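Local coordinates for protein L-talarate/galactarate dehydratase (Salmonella typhimurium, PDB 2PP3) that dehydrates L-talarate and galactarate to 5-keto-4-deoxy-D-glucarate and also epimerises L-talarate to galactarate, using one magnesium ion per subunit, at residues 222-227 with 247-252; 295-300 with 324-329. The protein carries 1 engineered substitution. All coordinates share one frame; numbering follows the deposited sequence.

How the interactions relate
Coming from the N terminus, the first of the four segments lies on strand 223-226; helix 233-243 follows, and interaction 1 closes that excursion by pairing 222-227 with 247-252 as a beta-alpha-beta unit. The chain then passes through helix 260-269, strand 274-276 and helix 283-291 before 295-300. Helices 302-305 and 308-320 intervene, and interaction 2 closes this second loop with 324-329. The two loops neither nest nor cross; they follow in series within one parallel barrel sheet. Inside the barrel, past strand 274-276, they meet where E252 OE1 and Q299 NE2 probably hydrogen-bond and W250 packs on Q299 and A326. Both reach the bound L-glucarate, one through magnesium, the other through H328.

Interaction 1: residues 222-227 with 247-252; sequences PLMVDA and NLIWIE. With MG (magnesium ion), chain F; LGT (L-glucaric acid), chain G.
D226 and E252 each send one carboxylate oxygen to the same magnesium ion, D226 OD2 at 2.1 Å and E252 OE2 at 2.3 Å. Acidic residues suit this place because the cation offsets two carboxylates that stack with their planes 24° apart. With CG anti to the backbone N in both (chi1 -177° and -172°), they reach toward the metal. E278, a water and L-glucarate O1B and O2 complete the site. The other oxygens are held too. D226 OD1 takes the backbone N-H of N228, while E252 OE1 receives W250 NE1 at 3.0 Å through its anti lone pair, in a bent bond with the oxygen out of the indole plane. K195, in a salt bridge, and Q299 also bind OE1; three partners should fix the carboxylate's rotation.

Backbone bonds join the two segments in parallel register: I249 N to L223 O, E252 N to V225 O and A227 N to E252 O, with V225 N to W250 O weak at 3.3 Å.

M224 lies over one face of the W250 indole. Its CB stands 3.9 Å from the centroid of the five-membered ring, a CH-pi contact, and its bent chain brings SD over the six-membered ring, a Met-aromatic contact. A flexible thioether can follow the flat ring this way. V225, L248 and I251 supply branched aliphatic bulk; V225 CG2 and I251 CD1 are tight at 3.3 Å.

In the (beta/alpha)7beta barrel of the enolase superfamily, V225, L248 and I251 pack on M243 of helix 233-243, L223 and V225 reach helix 203-217, and strand 194-197 pairs with 223-226 along its other edge.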
# COMPACT_ATOMS: atom_id res chain seq x y z
N PRO B 222 -23.88 14.35 -15.45
CA PRO B 222 -22.46 14.67 -15.28
C PRO B 222 -21.79 15.02 -16.61
O PRO B 222 -21.80 14.23 -17.55
CB PRO B 222 -21.90 13.40 -14.65
CG PRO B 222 -23.06 12.90 -13.83
CD PRO B 222 -24.21 13.06 -14.80
N LEU B 223 -21.21 16.22 -16.66
CA LEU B 223 -20.53 16.69 -17.86
C LEU B 223 -19.18 17.29 -17.51
O LEU B 223 -19.05 18.01 -16.52
CB LEU B 223 -21.39 17.75 -18.55
CG LEU B 223 -20.83 18.42 -19.81
CD1 LEU B 223 -20.58 17.38 -20.90
CD2 LEU B 223 -21.81 19.47 -20.29
N MET B 224 -18.17 16.97 -18.31
CA MET B 224 -16.83 17.49 -18.09
C MET B 224 -16.16 17.85 -19.41
O MET B 224 -16.59 17.40 -20.48
CB MET B 224 -15.97 16.47 -17.31
CG MET B 224 -16.16 15.02 -17.73
SD MET B 224 -17.20 14.05 -16.58
CE MET B 224 -18.70 14.02 -17.42
N VAL B 225 -15.11 18.66 -19.34
CA VAL B 225 -14.38 19.07 -20.54
C VAL B 225 -12.89 18.81 -20.38
O VAL B 225 -12.37 18.72 -19.26
CB VAL B 225 -14.59 20.56 -20.86
CG1 VAL B 225 -16.07 20.83 -21.08
CG2 VAL B 225 -14.06 21.43 -19.74
N ASP B 226 -12.21 18.70 -21.51
CA ASP B 226 -10.79 18.41 -21.54
C ASP B 226 -10.11 19.28 -22.61
O ASP B 226 -10.38 19.11 -23.80
CB ASP B 226 -10.62 16.94 -21.87
CG ASP B 226 -9.19 16.48 -21.86
OD1 ASP B 226 -8.26 17.31 -21.79
OD2 ASP B 226 -9.02 15.26 -21.95
N ALA B 227 -9.24 20.19 -22.18
CA ALA B 227 -8.54 21.10 -23.10
C ALA B 227 -7.21 20.56 -23.59
O ALA B 227 -6.55 21.19 -24.42
CB ALA B 227 -8.34 22.45 -22.43
N ASN B 247 -21.73 24.04 -14.67
CA ASN B 247 -21.53 23.17 -13.51
C ASN B 247 -20.91 21.83 -13.89
O ASN B 247 -21.45 20.77 -13.61
CB ASN B 247 -22.85 22.93 -12.77
CG ASN B 247 -23.30 24.13 -11.97
OD1 ASN B 247 -23.60 25.19 -12.53
ND2 ASN B 247 -23.33 23.99 -10.65
N LEU B 248 -19.75 21.91 -14.53
CA LEU B 248 -19.03 20.72 -14.97
C LEU B 248 -18.47 19.97 -13.77
O LEU B 248 -18.26 20.54 -12.71
CB LEU B 248 -17.88 21.13 -15.89
CG LEU B 248 -18.25 21.97 -17.11
CD1 LEU B 248 -16.99 22.51 -17.76
CD2 LEU B 248 -19.06 21.13 -18.10
N ILE B 249 -18.24 18.68 -13.96
CA ILE B 249 -17.67 17.86 -12.91
C ILE B 249 -16.21 18.28 -12.75
O ILE B 249 -15.66 18.23 -11.64
CB ILE B 249 -17.73 16.37 -13.27
CG1 ILE B 249 -19.19 15.95 -13.52
CG2 ILE B 249 -17.10 15.54 -12.17
CD1 ILE B 249 -20.10 16.12 -12.31
N TRP B 250 -15.58 18.68 -13.86
CA TRP B 250 -14.20 19.14 -13.83
C TRP B 250 -13.73 19.72 -15.16
O TRP B 250 -14.37 19.52 -16.20
CB TRP B 250 -13.25 18.00 -13.40
CG TRP B 250 -13.00 16.90 -14.42
CD1 TRP B 250 -12.47 17.05 -15.69
CD2 TRP B 250 -13.20 15.50 -14.24
NE1 TRP B 250 -12.33 15.82 -16.29
CE2 TRP B 250 -12.77 14.85 -15.43
CE3 TRP B 250 -13.71 14.72 -13.19
CZ2 TRP B 250 -12.83 13.46 -15.59
CZ3 TRP B 250 -13.77 13.32 -13.35
CH2 TRP B 250 -13.33 12.71 -14.54
N ILE B 251 -12.61 20.44 -15.12
CA ILE B 251 -11.97 21.01 -16.31
C ILE B 251 -10.65 20.26 -16.33
O ILE B 251 -9.83 20.40 -15.42
CB ILE B 251 -11.65 22.52 -16.18
CG1 ILE B 251 -12.92 23.32 -15.92
CG2 ILE B 251 -10.96 23.00 -17.45
CD1 ILE B 251 -13.90 23.27 -17.05
N GLU B 252 -10.43 19.48 -17.38
CA GLU B 252 -9.23 18.68 -17.47
C GLU B 252 -8.10 19.33 -18.27
O GLU B 252 -8.33 19.96 -19.29
CB GLU B 252 -9.59 17.34 -18.09
CG GLU B 252 -8.48 16.33 -18.08
CD GLU B 252 -8.99 14.94 -18.38
OE1 GLU B 252 -10.17 14.66 -18.06
OE2 GLU B 252 -8.22 14.13 -18.91
MG MG F . -7.60 13.91 -21.13
O1A LGT G . -9.19 10.37 -22.91
C1 LGT G . -8.55 11.38 -22.57
O1B LGT G . -8.52 11.83 -21.41
C2 LGT G . -7.74 12.14 -23.69
O2 LGT G . -6.82 13.08 -23.11
C3 LGT G . -6.96 11.21 -24.62
O3 LGT G . -5.79 10.74 -23.94
C4 LGT G . -6.50 11.88 -25.94
O4 LGT G . -5.57 12.94 -25.64
C5 LGT G . -5.82 10.92 -26.94
O5 LGT G . -6.73 9.85 -27.24
C6 LGT G . -5.45 11.64 -28.26
O6A LGT G . -4.26 12.06 -28.35
O6B LGT G . -6.34 11.77 -29.14
O HOH W 1 -22.13 17.90 -14.73
O HOH W 2 -6.19 15.58 -21.23

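Interaction 2: residues 295-300 with 324-329. With LGT (L-glucaric acid), chain G.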
# COMPACT_ATOMS: atom_id res chain seq x y z
N SER B 295 -4.29 20.27 -8.61
CA SER B 295 -5.64 19.88 -9.00
C SER B 295 -6.51 19.22 -7.94
O SER B 295 -6.02 18.64 -6.97
CB SER B 295 -5.57 18.96 -10.21
OG SER B 295 -4.87 17.76 -9.89
N ASP B 296 -7.81 19.30 -8.19
CA ASP B 296 -8.85 18.73 -7.34
C ASP B 296 -8.99 17.24 -7.65
O ASP B 296 -9.29 16.43 -6.77
CB ASP B 296 -10.16 19.46 -7.62
CG ASP B 296 -10.04 20.97 -7.45
OD1 ASP B 296 -9.83 21.40 -6.30
OD2 ASP B 296 -10.13 21.71 -8.45
N PHE B 297 -8.78 16.90 -8.92
CA PHE B 297 -8.83 15.51 -9.38
C PHE B 297 -7.46 15.12 -9.89
O PHE B 297 -6.87 15.84 -10.71
CB PHE B 297 -9.83 15.32 -10.53
CG PHE B 297 -11.27 15.23 -10.10
CD1 PHE B 297 -12.02 16.37 -9.86
CD2 PHE B 297 -11.88 13.98 -9.96
CE1 PHE B 297 -13.37 16.28 -9.49
CE2 PHE B 297 -13.22 13.87 -9.59
CZ PHE B 297 -13.97 15.02 -9.36
N VAL B 298 -6.94 14.00 -9.41
CA VAL B 298 -5.65 13.49 -9.85
C VAL B 298 -5.95 12.40 -10.87
O VAL B 298 -6.74 11.48 -10.61
CB VAL B 298 -4.86 12.92 -8.66
CG1 VAL B 298 -3.56 12.31 -9.13
CG2 VAL B 298 -4.59 14.04 -7.66
N GLN B 299 -5.30 12.49 -12.03
CA GLN B 299 -5.54 11.53 -13.09
C GLN B 299 -4.32 10.71 -13.50
O GLN B 299 -3.77 10.91 -14.59
CB GLN B 299 -6.13 12.24 -14.31
CG GLN B 299 -7.39 13.04 -13.99
CD GLN B 299 -7.99 13.72 -15.20
OE1 GLN B 299 -7.38 14.60 -15.81
NE2 GLN B 299 -9.21 13.33 -15.56
N PRO B 300 -3.89 9.77 -12.65
CA PRO B 300 -2.73 8.96 -13.00
C PRO B 300 -3.13 7.90 -14.03
O PRO B 300 -4.31 7.62 -14.23
CB PRO B 300 -2.29 8.39 -11.66
CG PRO B 300 -3.58 8.20 -10.93
CD PRO B 300 -4.39 9.43 -11.30
N LYS B 324 -9.78 13.82 -5.36
CA LYS B 324 -10.57 12.75 -5.97
C LYS B 324 -9.70 12.04 -7.00
O LYS B 324 -8.67 12.59 -7.44
CB LYS B 324 -11.81 13.32 -6.68
CG LYS B 324 -12.86 13.94 -5.78
CD LYS B 324 -13.60 12.90 -4.96
CE LYS B 324 -14.73 13.53 -4.15
NZ LYS B 324 -15.71 14.23 -5.04
N LEU B 325 -10.10 10.84 -7.41
CA LEU B 325 -9.34 10.08 -8.40
C LEU B 325 -10.14 9.85 -9.68
O LEU B 325 -11.31 9.54 -9.64
CB LEU B 325 -8.91 8.73 -7.82
CG LEU B 325 -7.96 7.92 -8.71
CD1 LEU B 325 -6.58 8.55 -8.63
CD2 LEU B 325 -7.91 6.46 -8.27
N ALA B 326 -9.47 10.02 -10.81
CA ALA B 326 -10.09 9.80 -12.11
C ALA B 326 -8.99 9.29 -13.04
O ALA B 326 -8.39 10.05 -13.81
CB ALA B 326 -10.69 11.09 -12.65
N PRO B 327 -8.70 7.98 -12.97
CA PRO B 327 -7.67 7.36 -13.81
C PRO B 327 -7.91 7.63 -15.29
O PRO B 327 -9.05 7.78 -15.74
CB PRO B 327 -7.77 5.88 -13.46
CG PRO B 327 -8.32 5.89 -12.06
CD PRO B 327 -9.37 6.97 -12.13
N HIS B 328 -6.82 7.69 -16.05
CA HIS B 328 -6.92 7.96 -17.47
C HIS B 328 -6.78 6.70 -18.33
O HIS B 328 -5.87 5.90 -18.12
CB HIS B 328 -5.85 8.98 -17.87
CG HIS B 328 -5.63 9.09 -19.34
ND1 HIS B 328 -4.71 8.31 -20.01
CD2 HIS B 328 -6.21 9.87 -20.28
CE1 HIS B 328 -4.73 8.61 -21.30
NE2 HIS B 328 -5.64 9.56 -21.49
N PHE B 329 -7.70 6.54 -19.29
CA PHE B 329 -7.66 5.41 -20.22
C PHE B 329 -7.67 4.05 -19.50
O PHE B 329 -8.16 3.94 -18.37
CB PHE B 329 -6.39 5.55 -21.09
CG PHE B 329 -6.44 4.79 -22.39
CD1 PHE B 329 -7.45 5.04 -23.32
CD2 PHE B 329 -5.45 3.87 -22.71
CE1 PHE B 329 -7.48 4.37 -24.55
CE2 PHE B 329 -5.47 3.19 -23.93
CZ PHE B 329 -6.48 3.45 -24.86
O1A LGT G . -9.19 10.37 -22.91
C1 LGT G . -8.55 11.38 -22.57
O1B LGT G . -8.52 11.83 -21.41
C2 LGT G . -7.74 12.14 -23.69
O2 LGT G . -6.82 13.08 -23.11
C3 LGT G . -6.96 11.21 -24.62
O3 LGT G . -5.79 10.74 -23.94
C4 LGT G . -6.50 11.88 -25.94
O4 LGT G . -5.57 12.94 -25.64
C5 LGT G . -5.82 10.92 -26.94
O5 LGT G . -6.73 9.85 -27.24
C6 LGT G . -5.45 11.64 -28.26
O6A LGT G . -4.26 12.06 -28.35
O6B LGT G . -6.34 11.77 -29.14
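K324 CB sits over one face of the F297 ring, where these neighbouring parallel strands of the (beta/alpha)7beta barrel begin their contact. CB lies 3.6 Å from the ring centroid, 29° off the normal, a CH-pi contact displaced toward the CD2-CE2 rim. Phenylalanine offers the broad apolar surface that a lysine's aliphatic root can cover, and its ring also meets W250 and W346.

Four backbone bonds hold the segments together: K324 N to D296 O, V298 N to K324 O, A326 N to V298 O, and H328 N to P300 O at 3.1 Å. Pairing thus continues beyond the short strands, to the active-site histidine. P300 CD packs against L325 CD1 at 3.6 Å.

Q299 runs past A326, extended beyond CG. Its CB and CG both lie 3.2 Å from A326 O and its CD 3.9 Å from that oxygen; at the tip NE2 is 4.0 Å from A326 CB and hydrogen-bonds E252, a magnesium ligand. A small alanine fits beside this long amide.

In H328, the proton donor/acceptor, a chi1 of 166° swings the imidazole away from P300 and toward the ligand. ND1 is hydrogen-bonded to D301, which is assigned to raising the histidine's basicity. F329 CB lies over one ring face, toward its rim. L-glucarate O1B lies in plane at the ring edge, 3.2 Å from H328 CD2, and H328 NE2 and L-glucarate O3 share a nearly straight hydrogen bond of 2.7 Å.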